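Local coordinates for protein methylocystis parvus OBBP MbnE (Methylocystis parvus OBBP, PDB 5ICQ) that probably binds methanobactin, a copper-chelating peptide, in the periplasm as the solute-binding component of its uptake machinery, at residues A[38-43]-A[190-195]; A[43-48]-A[104-109]; A[98-103]-A[196-201]; A[124-129]-A[184-189]; A[505-510]-A[540-545]. All coordinates share one frame; numbering follows the deposited sequence.

Contact 1. Residues A[38-43]-A[190-195]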
# COMPACT_ATOMS: atom_id res chain seq x y z
N LEU A 38 11.98 12.95 -11.84
CA LEU A 38 11.81 11.65 -12.47
C LEU A 38 10.42 11.14 -12.12
O LEU A 38 10.17 10.82 -10.96
CB LEU A 38 12.89 10.67 -11.99
CG LEU A 38 12.79 9.25 -12.54
CD1 LEU A 38 12.82 9.28 -14.05
CD2 LEU A 38 13.92 8.40 -11.98
N ALA A 39 9.53 11.10 -13.11
CA ALA A 39 8.21 10.50 -12.94
C ALA A 39 8.22 9.09 -13.49
O ALA A 39 8.86 8.82 -14.52
CB ALA A 39 7.13 11.32 -13.66
N MET A 40 7.50 8.18 -12.82
CA MET A 40 7.42 6.81 -13.32
C MET A 40 6.85 6.78 -14.73
O MET A 40 7.38 6.08 -15.61
CB MET A 40 6.58 5.94 -12.39
CG MET A 40 6.45 4.48 -12.86
SD MET A 40 8.09 3.71 -13.10
CE MET A 40 7.68 2.38 -14.24
N HIS A 41 5.78 7.54 -14.97
CA HIS A 41 5.15 7.68 -16.28
C HIS A 41 4.96 9.16 -16.60
O HIS A 41 4.56 9.94 -15.73
CB HIS A 41 3.79 6.96 -16.33
CG HIS A 41 3.83 5.55 -15.87
ND1 HIS A 41 4.29 4.51 -16.66
CD2 HIS A 41 3.48 4.98 -14.68
CE1 HIS A 41 4.22 3.38 -15.99
NE2 HIS A 41 3.74 3.64 -14.79
N GLY A 42 5.25 9.53 -17.84
CA GLY A 42 5.08 10.92 -18.19
C GLY A 42 6.20 11.76 -17.59
O GLY A 42 7.29 11.27 -17.30
N ALA A 43 5.90 13.05 -17.41
CA ALA A 43 6.83 14.10 -17.02
C ALA A 43 6.55 14.56 -15.59
O ALA A 43 5.40 14.56 -15.15
CB ALA A 43 6.72 15.31 -17.95
N ASP A 190 13.44 -2.92 -17.30
CA ASP A 190 12.58 -2.66 -16.14
C ASP A 190 12.50 -1.15 -15.94
O ASP A 190 13.43 -0.54 -15.40
CB ASP A 190 13.13 -3.37 -14.89
CG ASP A 190 12.20 -3.26 -13.67
OD1 ASP A 190 11.43 -2.28 -13.55
OD2 ASP A 190 12.25 -4.17 -12.82
N ARG A 191 11.39 -0.55 -16.36
CA ARG A 191 11.30 0.90 -16.33
C ARG A 191 11.14 1.46 -14.92
O ARG A 191 11.34 2.66 -14.71
CB ARG A 191 10.16 1.36 -17.24
CG ARG A 191 10.42 1.00 -18.70
CD ARG A 191 9.41 1.62 -19.65
NE ARG A 191 9.32 3.07 -19.51
CZ ARG A 191 10.20 3.94 -19.99
NH1 ARG A 191 11.28 3.51 -20.65
NH2 ARG A 191 10.02 5.23 -19.81
N GLU A 192 10.78 0.62 -13.95
CA GLU A 192 10.67 1.04 -12.56
C GLU A 192 12.02 1.06 -11.84
O GLU A 192 12.18 1.79 -10.86
CB GLU A 192 9.70 0.09 -11.85
CG GLU A 192 9.11 0.59 -10.55
CD GLU A 192 8.26 -0.47 -9.89
OE1 GLU A 192 7.65 -1.29 -10.62
OE2 GLU A 192 8.19 -0.48 -8.65
N LEU A 193 13.00 0.30 -12.34
CA LEU A 193 14.25 0.14 -11.61
C LEU A 193 14.99 1.44 -11.30
O LEU A 193 15.51 1.57 -10.18
CB LEU A 193 15.16 -0.85 -12.36
CG LEU A 193 16.48 -1.23 -11.69
CD1 LEU A 193 16.22 -1.76 -10.31
CD2 LEU A 193 17.21 -2.28 -12.53
N PRO A 194 15.07 2.43 -12.20
CA PRO A 194 15.75 3.69 -11.83
C PRO A 194 15.11 4.41 -10.66
O PRO A 194 15.83 5.03 -9.87
CB PRO A 194 15.68 4.53 -13.11
CG PRO A 194 15.58 3.52 -14.21
CD PRO A 194 14.72 2.43 -13.64
N LEU A 195 13.78 4.35 -10.53
CA LEU A 195 13.12 5.01 -9.40
C LEU A 195 13.32 4.22 -8.11
O LEU A 195 13.44 4.82 -7.04
CB LEU A 195 11.62 5.19 -9.68
CG LEU A 195 11.20 6.26 -10.68
CD1 LEU A 195 11.35 5.78 -12.12
CD2 LEU A 195 9.78 6.71 -10.41
O HOH W 1 7.57 5.46 -18.35
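Packing of a helix start against the edge of a beta sheet joins residues 38-43 to residues 190-195, and Leu38, Met40 and Leu195 carry it. Strand 38-39 pairs with strand 109-120, and the turn at 190-193 leads into helix 193-198. Leu195 reaches between the side chains of Leu38, in the strand, and Met40, just after it. Its CD1 lies 3.7 Å from Leu38 CD2, and the two leucines cross obliquely. Its other methyl, CD2, sits 3.6 Å from Met40 N and also touches Met40 CB. Met40 holds CG anti to its backbone nitrogen (chi1 179°) and then bends at chi2, which carries CE over the turn. There CE meets the peptide between Arg191 and Glu192, 3.6 Å from Arg191 C. A valine in place of Leu195 would probably lose the reach to Leu38 or Met40 and open a gap beneath the strand end.

The polar link is indirect. Water 1 is hydrogen-bonded to Met40 O at 2.8 Å and to Arg191 NH2 at 2.9 Å, lying in the guanidinium plane at its edge. Arg191 NH1 is held by Pro122 O, and Arg124 binds the carbonyls of Ala39, Met40 and Arg191. Asp190 OD1 accepts from Glu192 N at 3.0 Å and weakly from Leu193 N. This is a type I beta turn with an aspartate capping bond, leading into a helix that packs on the antiparallel sheet.

Contact 2. Residues A[43-48]-A[104-109]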
# COMPACT_ATOMS: atom_id res chain seq x y z
N ALA A 43 5.90 13.05 -17.41
CA ALA A 43 6.83 14.10 -17.02
C ALA A 43 6.55 14.56 -15.59
O ALA A 43 5.40 14.56 -15.15
CB ALA A 43 6.72 15.31 -17.95
N PRO A 44 7.58 14.96 -14.85
CA PRO A 44 7.35 15.49 -13.50
C PRO A 44 6.46 16.73 -13.59
O PRO A 44 6.60 17.54 -14.51
CB PRO A 44 8.76 15.85 -13.00
CG PRO A 44 9.70 15.12 -13.92
CD PRO A 44 9.00 15.04 -15.24
N GLN A 45 5.53 16.86 -12.65
CA GLN A 45 4.58 17.97 -12.76
C GLN A 45 5.12 19.28 -12.20
O GLN A 45 4.62 20.34 -12.58
CB GLN A 45 3.26 17.59 -12.10
CG GLN A 45 2.53 16.43 -12.80
CD GLN A 45 2.35 16.62 -14.32
OE1 GLN A 45 3.24 16.32 -15.11
NE2 GLN A 45 1.17 17.11 -14.71
N LEU A 46 6.17 19.23 -11.32
CA LEU A 46 6.72 20.49 -10.83
C LEU A 46 7.81 21.02 -11.77
O LEU A 46 8.63 20.24 -12.27
CB LEU A 46 7.33 20.32 -9.43
CG LEU A 46 6.41 19.76 -8.34
CD1 LEU A 46 7.15 19.57 -7.01
CD2 LEU A 46 5.18 20.64 -8.17
N PRO A 47 7.84 22.34 -11.99
CA PRO A 47 8.92 22.92 -12.79
C PRO A 47 10.27 22.75 -12.11
O PRO A 47 10.37 22.57 -10.90
CB PRO A 47 8.53 24.40 -12.90
CG PRO A 47 7.65 24.65 -11.72
CD PRO A 47 6.91 23.35 -11.47
N LYS A 48 11.33 22.84 -12.93
CA LYS A 48 12.68 22.64 -12.42
C LYS A 48 12.99 23.54 -11.23
O LYS A 48 13.69 23.13 -10.30
CB LYS A 48 13.70 22.88 -13.54
CG LYS A 48 15.14 22.61 -13.14
CD LYS A 48 16.12 22.83 -14.28
CE LYS A 48 16.14 24.28 -14.72
NZ LYS A 48 17.32 24.59 -15.60
N GLN A 104 4.35 13.34 -2.70
CA GLN A 104 3.09 12.62 -2.56
C GLN A 104 1.93 13.32 -3.26
O GLN A 104 0.78 12.88 -3.12
CB GLN A 104 2.77 12.39 -1.09
CG GLN A 104 3.45 11.15 -0.52
CD GLN A 104 3.31 9.92 -1.43
OE1 GLN A 104 2.25 9.66 -2.01
NE2 GLN A 104 4.39 9.15 -1.55
N ASP A 105 2.21 14.39 -4.00
CA ASP A 105 1.18 15.04 -4.80
C ASP A 105 1.04 14.45 -6.20
O ASP A 105 0.19 14.90 -6.97
CB ASP A 105 1.46 16.53 -4.90
CG ASP A 105 0.20 17.36 -4.81
OD1 ASP A 105 -0.69 17.01 -4.00
OD2 ASP A 105 0.09 18.35 -5.56
N GLU A 106 1.87 13.48 -6.56
CA GLU A 106 1.83 12.80 -7.84
C GLU A 106 1.81 11.30 -7.60
O GLU A 106 2.19 10.84 -6.52
CB GLU A 106 3.04 13.19 -8.71
CG GLU A 106 3.07 14.69 -9.07
CD GLU A 106 4.35 15.10 -9.79
OE1 GLU A 106 4.60 14.64 -10.92
OE2 GLU A 106 5.11 15.90 -9.21
N PRO A 107 1.35 10.51 -8.57
CA PRO A 107 1.33 9.04 -8.36
C PRO A 107 2.69 8.47 -8.01
O PRO A 107 2.83 7.73 -7.02
CB PRO A 107 0.80 8.49 -9.69
CG PRO A 107 0.06 9.62 -10.32
CD PRO A 107 0.71 10.89 -9.85
N PHE A 108 3.72 8.79 -8.79
CA PHE A 108 5.07 8.30 -8.52
C PHE A 108 6.09 9.21 -9.20
O PHE A 108 6.54 8.92 -10.32
CB PHE A 108 5.21 6.85 -9.01
CG PHE A 108 6.40 6.10 -8.44
CD1 PHE A 108 7.27 6.70 -7.53
CD2 PHE A 108 6.65 4.78 -8.82
CE1 PHE A 108 8.36 5.99 -7.01
CE2 PHE A 108 7.74 4.08 -8.31
CZ PHE A 108 8.60 4.68 -7.41
N THR A 109 6.46 10.32 -8.55
CA THR A 109 7.45 11.25 -9.09
C THR A 109 8.45 11.60 -8.00
O THR A 109 8.06 11.81 -6.84
CB THR A 109 6.81 12.54 -9.64
OG1 THR A 109 5.85 12.23 -10.65
CG2 THR A 109 7.88 13.46 -10.26
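Glu106 turns CG to lie beside its own nitrogen (chi1 -63°) and keeps its chain extended, so that its carboxylate reaches the backbone at Gln45. Thr109 places OG1 beside its backbone nitrogen (chi1 -58°), which leaves CG2 directed at Pro44. The contact joins the loop that follows strand 38-39 to the turn of the beta hairpin formed by strands 100-103 and 109-120.

Gln45 N donates to Glu106 OE1 at 3.0 Å with an N-H...O angle of 152°. It comes from above the carboxylate plane. Thr109 OG1 donates to the same oxygen at 2.7 Å, from the opposite face of that plane. One carboxylate oxygen therefore ties the 43-48 backbone to the hydroxyl of Thr109, at the start of strand 109-120. The second oxygen, OE2, is bound by Tyr111 OH, which also bonds to Leu46 N. With both oxygens engaged, the carboxylate is fixed in its rotation.

The rest is packing. The aliphatic part of Gln45 lies across the Glu106 carboxylate, with Gln45 CG 3.3 Å from Glu106 OE1. Gln45 is exposed, whereas Glu106 and Thr109 are buried, so the solvent side of the contact is the 43-48 loop. An alanine at Glu106 would probably leave Gln45 N and Thr109 OG1 without their common acceptor and Tyr111 OH without its carboxylate partner, and the 43-48 loop less firmly held to the 104-109 connection. Next to the carboxylate, Thr109 CG2 rests 3.7 Å from Pro44 CB.

Contact 3. Residues A[98-103]-A[196-201]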
# COMPACT_ATOMS: atom_id res chain seq x y z
N GLY A 98 16.87 8.99 1.04
CA GLY A 98 17.22 8.47 -0.27
C GLY A 98 17.92 9.49 -1.14
O GLY A 98 18.12 10.66 -0.78
N LEU A 99 18.32 9.03 -2.33
CA LEU A 99 18.91 9.94 -3.31
C LEU A 99 17.91 11.00 -3.77
O LEU A 99 18.30 12.14 -4.06
CB LEU A 99 19.42 9.14 -4.50
CG LEU A 99 20.68 8.34 -4.24
CD1 LEU A 99 20.91 7.34 -5.40
CD2 LEU A 99 21.86 9.28 -4.07
N MET A 100 16.63 10.64 -3.88
CA MET A 100 15.61 11.56 -4.33
C MET A 100 14.41 11.46 -3.40
O MET A 100 14.21 10.45 -2.72
CB MET A 100 15.21 11.29 -5.79
CG MET A 100 16.38 11.47 -6.78
SD MET A 100 15.89 11.22 -8.51
CE MET A 100 15.09 12.80 -8.83
N ALA A 101 13.64 12.54 -3.35
CA ALA A 101 12.50 12.67 -2.45
C ALA A 101 11.22 12.51 -3.26
O ALA A 101 11.08 13.12 -4.32
CB ALA A 101 12.52 14.03 -1.74
N ARG A 102 10.29 11.72 -2.76
CA ARG A 102 9.05 11.46 -3.49
C ARG A 102 8.01 12.53 -3.14
O ARG A 102 7.76 12.79 -1.96
CB ARG A 102 8.52 10.07 -3.13
CG ARG A 102 7.25 9.70 -3.88
CD ARG A 102 6.95 8.21 -3.69
NE ARG A 102 5.84 7.77 -4.53
CZ ARG A 102 5.48 6.49 -4.67
NH1 ARG A 102 6.16 5.54 -4.03
NH2 ARG A 102 4.46 6.16 -5.45
N SER A 103 7.44 13.17 -4.15
CA SER A 103 6.32 14.06 -3.91
C SER A 103 5.05 13.24 -3.82
O SER A 103 4.70 12.52 -4.77
CB SER A 103 6.16 15.11 -5.02
OG SER A 103 4.95 15.82 -4.77
N ILE A 196 13.36 2.89 -8.20
CA ILE A 196 13.68 2.07 -7.04
C ILE A 196 15.09 2.38 -6.54
O ILE A 196 15.33 2.50 -5.34
CB ILE A 196 13.52 0.58 -7.39
CG1 ILE A 196 12.04 0.23 -7.58
CG2 ILE A 196 14.13 -0.31 -6.30
CD1 ILE A 196 11.82 -1.09 -8.26
N LEU A 197 16.05 2.51 -7.47
CA LEU A 197 17.41 2.89 -7.07
C LEU A 197 17.44 4.29 -6.46
O LEU A 197 18.22 4.55 -5.53
CB LEU A 197 18.35 2.83 -8.27
CG LEU A 197 18.56 1.43 -8.87
CD1 LEU A 197 19.31 1.52 -10.20
CD2 LEU A 197 19.31 0.56 -7.89
N ALA A 198 16.60 5.19 -6.97
CA ALA A 198 16.58 6.56 -6.49
C ALA A 198 16.03 6.70 -5.07
O ALA A 198 16.32 7.69 -4.41
CB ALA A 198 15.75 7.42 -7.45
N ILE A 199 15.23 5.74 -4.59
CA ILE A 199 14.70 5.85 -3.24
C ILE A 199 15.45 4.96 -2.25
O ILE A 199 15.03 4.85 -1.10
CB ILE A 199 13.19 5.58 -3.21
CG1 ILE A 199 12.87 4.18 -3.76
CG2 ILE A 199 12.44 6.65 -4.00
CD1 ILE A 199 11.35 3.83 -3.66
N MET A 200 16.53 4.31 -2.68
CA MET A 200 17.36 3.55 -1.75
C MET A 200 17.88 4.47 -0.65
O MET A 200 18.32 5.59 -0.95
CB MET A 200 18.54 2.92 -2.49
CG MET A 200 19.50 2.14 -1.60
SD MET A 200 21.10 1.87 -2.39
CE MET A 200 21.79 3.52 -2.27
N PRO A 201 17.85 4.06 0.63
CA PRO A 201 18.45 4.89 1.68
C PRO A 201 19.96 4.93 1.55
O PRO A 201 20.58 3.94 1.17
CB PRO A 201 18.02 4.18 2.97
CG PRO A 201 17.89 2.74 2.55
CD PRO A 201 17.28 2.81 1.18
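Met100 and Ala198 make both the hydrogen bond and the main apolar touch between residues 98-103 and residues 196-201. The first segment includes strand 100-103, and the second carries the end of helix 193-198 and the chain that leaves it.

The polar contacts are between backbones. Met100 N donates to Ala198 O at 3.0 Å. The N-H...O angle is 142°, and the donor is tilted 19° from the carbonyl plane. Leu99 N is also near this oxygen, at 3.2 Å. Beside them Gly98 CA makes a CA-H...O contact with Met200 O at 3.2 Å. A side chain at Gly98 would point toward the other backbone, into the carbonyl oxygens of Ile199 and Met200. The close approach therefore suits a glycine.

The apolar contact is between Met100 and Ala198. Met100 sets CG beside its backbone nitrogen (chi1 -62°), and SD comes to 3.9 Å from Ala198 CB. The chain then bends at chi3, so CE is not the atom that meets Ala198. Leu99 adds van der Waals contacts of its carbons with carbonyl oxygens, CB 3.4 Å from Ala198 O and CD1 3.9 Å from Leu197 O. Phe129 and Leu110 also touch Ala198. Met200 packs on helices 145-158 and 161-168.

Ile199 is the first residue to leave helical geometry, and Ala198 O turns to the strand. The chemistry implies that the polar link of the helix end to the sheet is made by main-chain atoms, with small or absent side chains allowing the close approach.

Contact 4. Residues A[124-129]-A[184-189]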
# COMPACT_ATOMS: atom_id res chain seq x y z
N ARG A 124 15.64 4.04 -20.35
CA ARG A 124 15.99 3.62 -18.99
C ARG A 124 16.93 2.41 -19.00
O ARG A 124 16.74 1.43 -18.29
CB ARG A 124 14.73 3.36 -18.16
CG ARG A 124 13.89 4.63 -18.03
CD ARG A 124 12.76 4.55 -17.00
NE ARG A 124 12.10 5.85 -16.92
CZ ARG A 124 10.93 6.09 -16.33
NH1 ARG A 124 10.26 5.12 -15.73
NH2 ARG A 124 10.43 7.32 -16.36
N THR A 125 17.97 2.51 -19.83
CA THR A 125 19.05 1.53 -19.83
C THR A 125 20.20 1.92 -18.91
O THR A 125 21.05 1.07 -18.62
CB THR A 125 19.58 1.33 -21.26
OG1 THR A 125 20.03 2.58 -21.78
CG2 THR A 125 18.48 0.78 -22.18
N ARG A 126 20.24 3.18 -18.47
CA ARG A 126 21.29 3.78 -17.63
C ARG A 126 20.69 4.84 -16.75
O ARG A 126 19.82 5.60 -17.20
CB ARG A 126 22.35 4.52 -18.42
CG ARG A 126 23.68 3.91 -18.48
CD ARG A 126 23.54 2.67 -19.27
NE ARG A 126 24.74 1.93 -19.56
CZ ARG A 126 24.83 0.59 -19.48
NH1 ARG A 126 23.79 -0.09 -18.99
NH2 ARG A 126 25.97 0.02 -19.81
N VAL A 127 21.28 5.02 -15.57
CA VAL A 127 21.01 6.20 -14.77
C VAL A 127 22.25 6.56 -13.96
O VAL A 127 22.86 5.68 -13.33
CB VAL A 127 19.78 6.00 -13.86
CG1 VAL A 127 19.94 4.78 -12.95
CG2 VAL A 127 19.50 7.27 -13.06
N THR A 128 22.64 7.83 -14.00
CA THR A 128 23.71 8.36 -13.17
C THR A 128 23.14 9.42 -12.24
O THR A 128 22.41 10.31 -12.67
CB THR A 128 24.84 8.96 -14.00
OG1 THR A 128 25.45 7.93 -14.80
CG2 THR A 128 25.91 9.58 -13.10
N PHE A 129 23.47 9.31 -10.96
CA PHE A 129 23.07 10.29 -9.96
C PHE A 129 24.24 11.23 -9.69
O PHE A 129 25.36 10.77 -9.42
CB PHE A 129 22.64 9.60 -8.66
CG PHE A 129 21.43 8.74 -8.83
CD1 PHE A 129 20.16 9.28 -8.72
CD2 PHE A 129 21.56 7.39 -9.09
CE1 PHE A 129 19.02 8.48 -8.87
CE2 PHE A 129 20.43 6.58 -9.25
CZ PHE A 129 19.16 7.13 -9.13
N ASP A 184 24.52 0.79 -14.56
CA ASP A 184 24.32 0.12 -15.84
C ASP A 184 23.10 -0.79 -15.78
O ASP A 184 23.11 -1.80 -15.07
CB ASP A 184 25.61 -0.62 -16.17
CG ASP A 184 25.50 -1.61 -17.34
OD1 ASP A 184 24.43 -2.09 -17.71
OD2 ASP A 184 26.55 -1.88 -17.96
N LEU A 185 22.06 -0.46 -16.56
CA LEU A 185 20.86 -1.29 -16.64
C LEU A 185 20.65 -1.87 -18.04
O LEU A 185 19.51 -2.16 -18.41
CB LEU A 185 19.62 -0.50 -16.21
CG LEU A 185 19.73 0.42 -14.99
CD1 LEU A 185 18.41 1.16 -14.73
CD2 LEU A 185 20.15 -0.37 -13.78
N THR A 186 21.70 -2.04 -18.85
CA THR A 186 21.50 -2.59 -20.19
C THR A 186 20.92 -4.00 -20.13
O THR A 186 21.40 -4.85 -19.37
CB THR A 186 22.78 -2.61 -21.02
OG1 THR A 186 23.88 -3.07 -20.23
CG2 THR A 186 23.06 -1.26 -21.69
N GLY A 187 19.90 -4.25 -20.95
CA GLY A 187 19.32 -5.56 -21.08
C GLY A 187 18.29 -5.94 -20.04
O GLY A 187 17.76 -7.05 -20.10
N VAL A 188 17.97 -5.05 -19.10
CA VAL A 188 17.02 -5.42 -18.05
C VAL A 188 15.58 -5.15 -18.48
O VAL A 188 14.69 -5.98 -18.25
CB VAL A 188 17.36 -4.73 -16.71
CG1 VAL A 188 17.20 -3.22 -16.80
CG2 VAL A 188 16.48 -5.27 -15.59
N GLY A 189 15.31 -4.01 -19.12
CA GLY A 189 13.97 -3.69 -19.56
C GLY A 189 12.97 -3.41 -18.45
O GLY A 189 11.77 -3.64 -18.64
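Arg126 and Asp184 lie side by side and point the same way; they form a non-hydrogen-bonded pair between antiparallel strands. Their guanidinium and carboxylate planes are 56° apart, so the salt bridge is not a flat one. Arg126 NH2 makes a weak bond to Asp184 OD2 at 2.7 Å. NH1 is modelled near OD1, but its position is doubtful. The Arg126 chain bends at chi2 (67°), which brings the guanidinium back over its neighbours. Thr186 CG2 lies over one of its faces, and Asp184 CA and CB lie on the opposite one.

Asp184 is also fixed from its own side. Its OD1 accepts from Thr186 N at 3.0 Å, nearly in line with the C-O bond, and from Thr186 OG1 at 2.8 Å on the syn side.

Leu185 turns to the strand instead. Its N donates to Thr125 O at 2.8 Å, and its CB is 3.2 Å from that oxygen. Its CD1 meets Val127 CG1 at 4.3 Å. Beyond this, Leu185 packs on Leu193 and Pro194 of helix 193-198.

The pattern is that of an Asx turn at the end of an antiparallel strand, where strand 180-184 leaves strand 126-131 for the loop to the helix.

Contact 5. Residues A[505-510]-A[540-545]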
# COMPACT_ATOMS: atom_id res chain seq x y z
N PRO A 505 0.57 1.08 -9.81
CA PRO A 505 0.82 -0.36 -9.77
C PRO A 505 1.98 -0.75 -10.66
O PRO A 505 2.16 -0.21 -11.76
CB PRO A 505 -0.50 -0.97 -10.25
CG PRO A 505 -1.21 0.14 -10.96
CD PRO A 505 -0.79 1.40 -10.28
N GLY A 506 2.79 -1.68 -10.18
CA GLY A 506 4.03 -2.04 -10.85
C GLY A 506 4.36 -3.49 -10.69
O GLY A 506 3.48 -4.36 -10.78
N ASN A 507 5.64 -3.78 -10.44
CA ASN A 507 6.11 -5.16 -10.43
C ASN A 507 5.42 -6.01 -9.36
O ASN A 507 5.35 -7.23 -9.51
CB ASN A 507 7.64 -5.20 -10.24
CG ASN A 507 8.40 -4.67 -11.46
OD1 ASN A 507 8.00 -4.90 -12.60
ND2 ASN A 507 9.50 -3.96 -11.21
N GLU A 508 4.88 -5.39 -8.30
CA GLU A 508 4.18 -6.18 -7.29
C GLU A 508 2.93 -6.86 -7.85
O GLU A 508 2.46 -7.83 -7.26
CB GLU A 508 3.82 -5.31 -6.08
CG GLU A 508 2.55 -4.49 -6.24
CD GLU A 508 2.74 -3.30 -7.18
OE1 GLU A 508 3.90 -2.93 -7.47
OE2 GLU A 508 1.72 -2.75 -7.65
N GLN A 509 2.39 -6.37 -8.97
CA GLN A 509 1.24 -7.04 -9.56
C GLN A 509 1.60 -8.44 -10.04
O GLN A 509 0.75 -9.34 -10.03
CB GLN A 509 0.67 -6.23 -10.73
CG GLN A 509 0.09 -4.86 -10.32
CD GLN A 509 -0.94 -4.95 -9.21
OE1 GLN A 509 -1.91 -5.72 -9.30
NE2 GLN A 509 -0.73 -4.18 -8.14
N ARG A 510 2.84 -8.65 -10.48
CA ARG A 510 3.24 -10.00 -10.88
C ARG A 510 3.19 -10.97 -9.71
O ARG A 510 2.79 -12.13 -9.87
CB ARG A 510 4.65 -9.98 -11.49
CG ARG A 510 4.73 -9.26 -12.81
CD ARG A 510 5.76 -9.90 -13.72
NE ARG A 510 5.48 -9.63 -15.13
CZ ARG A 510 6.24 -8.87 -15.91
NH1 ARG A 510 7.33 -8.30 -15.42
NH2 ARG A 510 5.90 -8.69 -17.18
N ALA A 540 1.65 -4.94 -20.22
CA ALA A 540 1.29 -3.68 -20.87
C ALA A 540 1.35 -2.51 -19.90
O ALA A 540 1.79 -1.41 -20.27
CB ALA A 540 -0.11 -3.78 -21.49
N LEU A 541 0.91 -2.71 -18.65
CA LEU A 541 1.02 -1.60 -17.71
C LEU A 541 2.47 -1.37 -17.29
O LEU A 541 2.84 -0.25 -16.95
CB LEU A 541 0.12 -1.82 -16.49
CG LEU A 541 0.52 -2.86 -15.44
CD1 LEU A 541 1.41 -2.25 -14.35
CD2 LEU A 541 -0.75 -3.47 -14.81
N LEU A 542 3.31 -2.42 -17.33
CA LEU A 542 4.71 -2.23 -16.96
C LEU A 542 5.52 -1.53 -18.05
O LEU A 542 6.54 -0.91 -17.75
CB LEU A 542 5.36 -3.58 -16.64
CG LEU A 542 4.88 -4.20 -15.33
CD1 LEU A 542 5.53 -5.56 -15.15
CD2 LEU A 542 5.19 -3.28 -14.16
N SER A 543 5.08 -1.62 -19.30
CA SER A 543 5.81 -1.02 -20.41
C SER A 543 5.23 0.31 -20.87
O SER A 543 5.87 0.99 -21.67
CB SER A 543 5.84 -1.99 -21.60
OG SER A 543 4.54 -2.11 -22.15
N ALA A 544 4.04 0.68 -20.41
CA ALA A 544 3.47 1.97 -20.76
C ALA A 544 4.45 3.07 -20.40
O ALA A 544 5.08 3.03 -19.35
CB ALA A 544 2.15 2.19 -20.02
N ARG A 545 4.58 4.07 -21.28
CA ARG A 545 5.47 5.18 -20.99
C ARG A 545 4.74 6.44 -20.58
O ARG A 545 5.10 7.06 -19.58
CB ARG A 545 6.40 5.45 -22.19
CG ARG A 545 7.39 4.31 -22.41
CD ARG A 545 8.50 4.71 -23.34
NE ARG A 545 9.45 3.63 -23.56
CZ ARG A 545 10.63 3.80 -24.14
NH1 ARG A 545 11.00 5.01 -24.54
NH2 ARG A 545 11.45 2.77 -24.32
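Leu542 and Leu541, near the end of helix 532-543, pack against the start of helix 508-513 and the loop before it. This is helix-end to helix-start packing, built on apolar contact.

The inner part is buried. Leu541 has CG between the backbone nitrogen and the carbonyl carbon (chi1 74°). This sends CD1 to 3.4 Å from Pro505 O. The same leucine packs on Ala553 and Tyr557 of helix 547-563, and Pro505 touches Phe550 and Val554. Leu542 extends beside it, and its CD2 lies 3.6 Å from Gly506 C.

The outer part is open to solvent, though Leu542 CD1 still comes close to Arg510. Asn507 crosses Leu542 at about a right angle, and its OD1 meets Leu542 CD2 at 3.6 Å. Asn507 is also tied elsewhere: its N bonds to Glu192 OE1, and its ND2 bonds weakly to Asp190 OD2. Arg510 is exposed; its chain bends at chi2, and the guanidinium lies over Leu542 CD1. That methyl covers one face, off centre toward the rim. Arg510 NH2 has a weak bond to Ser539 OG.

Glu508 ties the loop to the helix. Its OE2 accepts from Gly506 N at 2.9 Å on the syn side and from Gln509 NE2 at 2.9 Å on the anti side. Both donors approach from the same face of the carboxylate. At the exposed end, Arg510 NH1 stands 3.3 Å from Leu542 CD1.

How the contacts relate
Contacts 1, 3 and 4 reach the same antiparallel sheet, and contact 2 sits at the loops beside it. Contacts 1 and 3 use the beginning and end of helix 193-198, and their centres are 12 Å apart. Contact 2 joins contact 1 through Met40 N and Phe108 O, 2.8 Å apart. It joins contact 3 where Arg102 NH2 meets Pro107 O, also at 2.8 Å. Contact 4 reaches contact 1 through Arg124 and contact 3 through Phe129. Contact 5 lies elsewhere in the chain and touches contact 1, with Gly42 N 3.0 Å from Arg545 O. It makes no touch with contacts 2, 3 or 4. None of the five can be assigned to the probable methanobactin-binding site.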